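Local coordinates for hemin ABC transporter, periplasmic hemin-binding protein HutB (Vibrio cholerae, PDB 5KHL), which probably binds heme in the periplasm and delivers it to an inner-membrane ABC transporter for import, at residues A162-T174 / N183-L195. Residues are numbered along the deposited sequence; the frame is centred on the assembly and turned at random.
Sequences AANVAGSDTVPDT and NPASPSITSYKPL
An antiparallel edge pairing in the mixed sheet of the C-terminal lobe, within a periplasmic binding protein fold, joins strand 164-166 to the outermost strand 192-194; strand 152-156 flanks the former. Val165 and Lys193 form the hydrogen-bonded pair: Val165 N reaches Lys193 O at 2.7 Å, and Lys193 N returns a bond to Val165 O. Leu195 N to Ala163 O extends the pairing at one end; at the other it turns irregular: Gly167 N to Ser191 O, then a single Ser168-Thr190 bridge (Ser168 N to Ile189 O, Ser191 N to Ser168 O).

Val165, itself buried, shares a face with Lys193. Its CG2, anti to the backbone N, lies 3.9 Å from Ala185 CB, while its CB abuts Leu195 CB; Met200 and Met203 touch the same leucine. On the opposite face Ala166 and Tyr192 form the non-hydrogen-bonded pair, Ala166 CB beside ring atom CE2, and Thr170 CG2 makes a CH-pi contact over one ring face, 3.9 Å from the centroid, toward the rim. Thr170 also N-caps helix 171-178: OG1 donates to Gly167 O and accepts from Asp173 N.

Asn183 ties the turn 183-186 to both strand end and helix. With chi1 at 179° pointing the amide away from the backbone N, ND2 gives its hydrogens to Ala166 O at 3.0 Å and Asp173 OD2 at 2.9 Å. Both lie close to the amide plane, which fixes its rotation; the carboxylate, met on its anti side, is turned 45° from that plane. A water completes the grip, donating to Ala166 O and, at 2.7 Å, to Asn183 OD1.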
ATOM      1  N   ALA A 162      -8.135   5.557 -19.106  1.00 84.13           N
ATOM      2  CA  ALA A 162      -7.001   6.411 -19.413  1.00 77.80           C
ATOM      3  C   ALA A 162      -5.880   6.182 -18.395  1.00 66.70           C
ATOM      4  O   ALA A 162      -6.124   6.082 -17.194  1.00 57.79           O
ATOM      5  CB  ALA A 162      -7.429   7.873 -19.445  1.00 80.13           C
ATOM      6  N   ALA A 163      -4.655   6.070 -18.895  1.00 60.69           N
ATOM      7  CA  ALA A 163      -3.474   5.869 -18.051  1.00 61.27           C
ATOM      8  C   ALA A 163      -3.342   6.942 -16.978  1.00 53.24           C
ATOM      9  O   ALA A 163      -3.087   8.102 -17.288  1.00 53.09           O
ATOM     10  CB  ALA A 163      -2.224   5.846 -18.910  1.00 61.46           C
ATOM     11  N   ASN A 164      -3.517   6.556 -15.721  1.00 55.83           N
ATOM     12  CA  ASN A 164      -3.365   7.500 -14.617  1.00 57.22           C
ATOM     13  C   ASN A 164      -1.956   7.552 -14.040  1.00 60.59           C
ATOM     14  O   ASN A 164      -1.124   6.683 -14.297  1.00 64.81           O
ATOM     15  CB  ASN A 164      -4.346   7.173 -13.498  1.00 58.99           C
ATOM     16  CG  ASN A 164      -5.661   7.870 -13.671  1.00 63.22           C
ATOM     17  OD1 ASN A 164      -6.129   8.056 -14.789  1.00 65.18           O
ATOM     18  ND2 ASN A 164      -6.261   8.278 -12.567  1.00 69.80           N
ATOM     19  N   VAL A 165      -1.701   8.591 -13.252  1.00 65.62           N
ATOM     20  CA  VAL A 165      -0.415   8.744 -12.598  1.00 44.55           C
ATOM     21  C   VAL A 165      -0.581   9.089 -11.111  1.00 45.09           C
ATOM     22  O   VAL A 165      -1.567   9.700 -10.705  1.00 43.51           O
ATOM     23  CB  VAL A 165       0.423   9.815 -13.301  1.00 44.74           C
ATOM     24  CG1 VAL A 165      -0.158  11.203 -13.048  1.00 49.90           C
ATOM     25  CG2 VAL A 165       1.893   9.726 -12.848  1.00 42.56           C
ATOM     26  N   ALA A 166       0.380   8.662 -10.300  1.00 43.76           N
ATOM     27  CA  ALA A 166       0.396   9.030  -8.894  1.00 42.18           C
ATOM     28  C   ALA A 166       1.152  10.320  -8.694  1.00 45.36           C
ATOM     29  O   ALA A 166       2.370  10.369  -8.866  1.00 40.82           O
ATOM     30  CB  ALA A 166       1.018   7.932  -8.057  1.00 43.38           C
ATOM     31  N   GLY A 167       0.418  11.369  -8.338  1.00 59.16           N
ATOM     32  CA  GLY A 167       1.022  12.629  -7.962  1.00 55.41           C
ATOM     33  C   GLY A 167       1.290  12.670  -6.472  1.00 49.51           C
ATOM     34  O   GLY A 167       1.555  11.639  -5.851  1.00 46.40           O
ATOM     35  N   SER A 168       1.210  13.865  -5.899  1.00 45.55           N
ATOM     36  CA  SER A 168       1.432  14.048  -4.470  1.00 50.78           C
ATOM     37  C   SER A 168       0.433  13.244  -3.629  1.00 47.37           C
ATOM     38  O   SER A 168      -0.621  12.828  -4.125  1.00 50.98           O
ATOM     39  CB  SER A 168       1.328  15.526  -4.104  1.00 51.66           C
ATOM     40  OG  SER A 168      -0.031  15.946  -4.100  1.00 54.54           O
ATOM     41  N   ASP A 169       0.776  13.029  -2.360  1.00 43.29           N
ATOM     42  CA  ASP A 169      -0.092  12.354  -1.392  1.00 49.93           C
ATOM     43  C   ASP A 169      -0.536  10.929  -1.747  1.00 46.25           C
ATOM     44  O   ASP A 169      -1.606  10.486  -1.335  1.00 52.01           O
ATOM     45  CB  ASP A 169      -1.335  13.198  -1.142  1.00 64.80           C
ATOM     46  CG  ASP A 169      -1.161  14.153   0.005  1.00 81.37           C
ATOM     47  OD1 ASP A 169      -0.918  15.352  -0.254  1.00 85.35           O
ATOM     48  OD2 ASP A 169      -1.250  13.692   1.166  1.00 92.79           O
ATOM     49  N   THR A 170       0.295  10.199  -2.472  1.00 40.18           N
ATOM     50  CA  THR A 170       0.017   8.796  -2.759  1.00 39.90           C
ATOM     51  C   THR A 170       1.129   7.903  -2.209  1.00 38.76           C
ATOM     52  O   THR A 170       2.290   8.311  -2.131  1.00 38.00           O
ATOM     53  CB  THR A 170      -0.142   8.554  -4.275  1.00 43.47           C
ATOM     54  OG1 THR A 170       1.107   8.808  -4.940  1.00 39.17           O
ATOM     55  CG2 THR A 170      -1.246   9.453  -4.864  1.00 41.60           C
ATOM     56  N   VAL A 171       0.776   6.689  -1.811  1.00 38.55           N
ATOM     57  CA  VAL A 171       1.796   5.733  -1.396  1.00 37.75           C
ATOM     58  C   VAL A 171       2.869   5.541  -2.493  1.00 37.10           C
ATOM     59  O   VAL A 171       4.049   5.472  -2.176  1.00 42.95           O
ATOM     60  CB  VAL A 171       1.166   4.364  -0.989  1.00 38.41           C
ATOM     61  CG1 VAL A 171       2.217   3.404  -0.453  1.00 37.78           C
ATOM     62  CG2 VAL A 171       0.088   4.578   0.041  1.00 39.26           C
ATOM     63  N   PRO A 172       2.474   5.467  -3.785  1.00 46.36           N
ATOM     64  CA  PRO A 172       3.542   5.406  -4.787  1.00 48.31           C
ATOM     65  C   PRO A 172       4.428   6.654  -4.817  1.00 38.66           C
ATOM     66  O   PRO A 172       5.611   6.526  -5.082  1.00 38.22           O
ATOM     67  CB  PRO A 172       2.771   5.245  -6.098  1.00 45.84           C
ATOM     68  CG  PRO A 172       1.551   4.577  -5.704  1.00 47.41           C
ATOM     69  CD  PRO A 172       1.170   5.189  -4.401  1.00 41.13           C
ATOM     70  N   ASP A 173       3.888   7.829  -4.522  1.00 50.36           N
ATOM     71  CA  ASP A 173       4.746   9.006  -4.408  1.00 45.81           C
ATOM     72  C   ASP A 173       5.753   8.908  -3.265  1.00 44.64           C
ATOM     73  O   ASP A 173       6.920   9.256  -3.435  1.00 46.25           O
ATOM     74  CB  ASP A 173       3.927  10.276  -4.222  1.00 55.58           C
ATOM     75  CG  ASP A 173       4.810  11.485  -4.012  1.00 46.26           C
ATOM     76  OD1 ASP A 173       4.800  12.058  -2.906  1.00 50.61           O
ATOM     77  OD2 ASP A 173       5.548  11.818  -4.954  1.00 42.48           O
ATOM     78  N   THR A 174       5.302   8.454  -2.100  1.00 35.62           N
ATOM     79  CA  THR A 174       6.177   8.351  -0.939  1.00 35.66           C
ATOM     80  C   THR A 174       7.312   7.351  -1.208  1.00 44.68           C
ATOM     81  O   THR A 174       8.484   7.590  -0.855  1.00 49.36           O
ATOM     82  CB  THR A 174       5.378   7.923   0.301  1.00 35.99           C
ATOM     83  OG1 THR A 174       4.372   8.893   0.581  1.00 36.73           O
ATOM     84  CG2 THR A 174       6.257   7.752   1.518  1.00 36.30           C
ATOM     85  N   ASN A 183       9.761  12.215  -8.136  1.00 48.64           N
ATOM     86  CA  ASN A 183       8.493  11.956  -8.801  1.00 49.82           C
ATOM     87  C   ASN A 183       8.078  13.191  -9.574  1.00 49.28           C
ATOM     88  O   ASN A 183       7.495  14.092  -8.994  1.00 47.58           O
ATOM     89  CB  ASN A 183       7.400  11.583  -7.806  1.00 40.52           C
ATOM     90  CG  ASN A 183       6.073  11.342  -8.486  1.00 51.18           C
ATOM     91  OD1 ASN A 183       6.024  11.115  -9.699  1.00 41.84           O
ATOM     92  ND2 ASN A 183       4.982  11.388  -7.714  1.00 40.51           N
ATOM     93  N   PRO A 184       8.356  13.225 -10.889  1.00 43.46           N
ATOM     94  CA  PRO A 184       8.108  14.437 -11.688  1.00 46.51           C
ATOM     95  C   PRO A 184       6.652  14.901 -11.619  1.00 49.72           C
ATOM     96  O   PRO A 184       6.349  16.085 -11.787  1.00 51.35           O
ATOM     97  CB  PRO A 184       8.475  14.015 -13.119  1.00 55.27           C
ATOM     98  CG  PRO A 184       9.196  12.701 -12.996  1.00 59.78           C
ATOM     99  CD  PRO A 184       8.734  12.065 -11.715  1.00 46.84           C
ATOM    100  N   ALA A 185       5.756  13.963 -11.351  1.00 44.61           N
ATOM    101  CA  ALA A 185       4.341  14.284 -11.228  1.00 55.94           C
ATOM    102  C   ALA A 185       3.964  14.946  -9.901  1.00 56.94           C
ATOM    103  O   ALA A 185       2.908  15.568  -9.823  1.00 45.85           O
ATOM    104  CB  ALA A 185       3.506  13.010 -11.424  1.00 44.86           C
ATOM    105  N   SER A 186       4.802  14.806  -8.867  1.00 64.36           N
ATOM    106  CA  SER A 186       4.389  15.104  -7.470  1.00 70.70           C
ATOM    107  C   SER A 186       4.133  16.569  -7.114  1.00 74.54           C
ATOM    108  O   SER A 186       3.350  16.846  -6.211  1.00 90.22           O
ATOM    109  CB  SER A 186       5.404  14.532  -6.456  1.00 78.10           C
ATOM    110  OG  SER A 186       6.599  15.286  -6.346  1.00 83.95           O
ATOM    111  N   PRO A 187       4.793  17.516  -7.788  1.00 56.38           N
ATOM    112  CA  PRO A 187       4.324  18.884  -7.530  1.00 53.66           C
ATOM    113  C   PRO A 187       2.949  19.155  -8.158  1.00 59.82           C
ATOM    114  O   PRO A 187       1.963  19.367  -7.448  1.00 64.68           O
ATOM    115  CB  PRO A 187       5.403  19.753  -8.179  1.00 51.31           C
ATOM    116  CG  PRO A 187       6.067  18.838  -9.197  1.00 64.30           C
ATOM    117  CD  PRO A 187       6.037  17.484  -8.577  1.00 51.25           C
ATOM    118  N   SER A 188       2.900  19.113  -9.489  1.00 67.54           N
ATOM    119  CA  SER A 188       1.718  19.468 -10.284  1.00 72.10           C
ATOM    120  C   SER A 188       0.465  18.615 -10.070  1.00 73.40           C
ATOM    121  O   SER A 188      -0.660  19.091 -10.230  1.00 81.70           O
ATOM    122  CB  SER A 188       2.088  19.419 -11.764  1.00 73.83           C
ATOM    123  OG  SER A 188       3.179  18.540 -11.973  1.00 78.36           O
ATOM    124  N   ILE A 189       0.651  17.346  -9.741  1.00 70.61           N
ATOM    125  CA  ILE A 189      -0.488  16.446  -9.641  1.00 65.37           C
ATOM    126  C   ILE A 189      -0.742  16.050  -8.204  1.00 60.68           C
ATOM    127  O   ILE A 189       0.188  15.806  -7.427  1.00 65.65           O
ATOM    128  CB  ILE A 189      -0.278  15.174 -10.486  1.00 60.34           C
ATOM    129  CG1 ILE A 189       0.173  15.557 -11.885  1.00 61.06           C
ATOM    130  CG2 ILE A 189      -1.555  14.359 -10.559  1.00 56.03           C
ATOM    131  CD1 ILE A 189      -0.809  16.448 -12.572  1.00 69.41           C
ATOM    132  N   THR A 190      -2.009  15.981  -7.846  1.00 50.55           N
ATOM    133  CA  THR A 190      -2.356  15.562  -6.508  1.00 56.58           C
ATOM    134  C   THR A 190      -3.236  14.337  -6.605  1.00 46.55           C
ATOM    135  O   THR A 190      -4.164  14.292  -7.409  1.00 47.17           O
ATOM    136  CB  THR A 190      -3.032  16.699  -5.733  1.00 61.25           C
ATOM    137  OG1 THR A 190      -2.151  17.842  -5.722  1.00 55.08           O
ATOM    138  CG2 THR A 190      -3.327  16.261  -4.310  1.00 62.57           C
ATOM    139  N   SER A 191      -2.897  13.326  -5.815  1.00 50.82           N
ATOM    140  CA  SER A 191      -3.571  12.036  -5.869  1.00 57.26           C
ATOM    141  C   SER A 191      -3.387  11.406  -7.260  1.00 59.37           C
ATOM    142  O   SER A 191      -2.434  11.715  -7.977  1.00 54.21           O
ATOM    143  CB  SER A 191      -5.061  12.184  -5.515  1.00 57.92           C
ATOM    144  OG  SER A 191      -5.697  10.929  -5.374  1.00 56.44           O
ATOM    145  N   TYR A 192      -4.300  10.517  -7.629  1.00 62.14           N
ATOM    146  CA  TYR A 192      -4.243   9.834  -8.920  1.00 58.73           C
ATOM    147  C   TYR A 192      -5.057  10.544 -10.009  1.00 59.65           C
ATOM    148  O   TYR A 192      -6.264  10.691  -9.904  1.00 58.19           O
ATOM    149  CB  TYR A 192      -4.742   8.408  -8.768  1.00 53.47           C
ATOM    150  CG  TYR A 192      -3.913   7.556  -7.844  1.00 45.37           C
ATOM    151  CD1 TYR A 192      -4.215   7.472  -6.493  1.00 44.66           C
ATOM    152  CD2 TYR A 192      -2.829   6.826  -8.328  1.00 46.82           C
ATOM    153  CE1 TYR A 192      -3.469   6.682  -5.649  1.00 48.09           C
ATOM    154  CE2 TYR A 192      -2.075   6.035  -7.494  1.00 50.90           C
ATOM    155  CZ  TYR A 192      -2.405   5.969  -6.154  1.00 52.02           C
ATOM    156  OH  TYR A 192      -1.671   5.188  -5.306  1.00 60.76           O
ATOM    157  N   LYS A 193      -4.384  10.981 -11.059  1.00 57.63           N
ATOM    158  CA  LYS A 193      -5.056  11.688 -12.138  1.00 65.31           C
ATOM    159  C   LYS A 193      -4.591  11.142 -13.483  1.00 50.68           C
ATOM    160  O   LYS A 193      -3.520  10.556 -13.573  1.00 48.68           O
ATOM    161  CB  LYS A 193      -4.779  13.197 -12.039  1.00 57.75           C
ATOM    162  CG  LYS A 193      -5.114  13.807 -10.679  1.00 52.30           C
ATOM    163  CD  LYS A 193      -6.602  13.986 -10.482  1.00 53.91           C
ATOM    164  CE  LYS A 193      -6.926  14.258  -9.019  1.00 61.13           C
ATOM    165  NZ  LYS A 193      -6.119  15.373  -8.457  1.00 56.46           N
ATOM    166  N   PRO A 194      -5.421  11.294 -14.522  1.00 59.21           N
ATOM    167  CA  PRO A 194      -4.979  11.009 -15.890  1.00 57.11           C
ATOM    168  C   PRO A 194      -3.714  11.788 -16.224  1.00 64.30           C
ATOM    169  O   PRO A 194      -3.615  12.984 -15.905  1.00 61.18           O
ATOM    170  CB  PRO A 194      -6.153  11.478 -16.731  1.00 58.57           C
ATOM    171  CG  PRO A 194      -7.307  11.206 -15.876  1.00 59.47           C
ATOM    172  CD  PRO A 194      -6.874  11.513 -14.466  1.00 55.86           C
ATOM    173  N   LEU A 195      -2.744  11.107 -16.825  1.00 65.78           N
ATOM    174  CA  LEU A 195      -1.488  11.744 -17.193  1.00 62.02           C
ATOM    175  C   LEU A 195      -1.464  12.011 -18.683  1.00 60.28           C
ATOM    176  O   LEU A 195      -1.389  11.075 -19.482  1.00 59.29           O
ATOM    177  CB  LEU A 195      -0.290  10.875 -16.792  1.00 65.82           C
ATOM    178  CG  LEU A 195       1.099  11.422 -17.151  1.00 57.61           C
ATOM    179  CD1 LEU A 195       1.346  12.767 -16.489  1.00 54.80           C
ATOM    180  CD2 LEU A 195       2.193  10.438 -16.775  1.00 60.77           C
TER
HETATM  181  O   HOH W   1       4.200   9.147 -10.290  1.00 47.93           O
HETATM  182  O   HOH W   2      -2.399   6.058  -2.463  1.00 41.18           O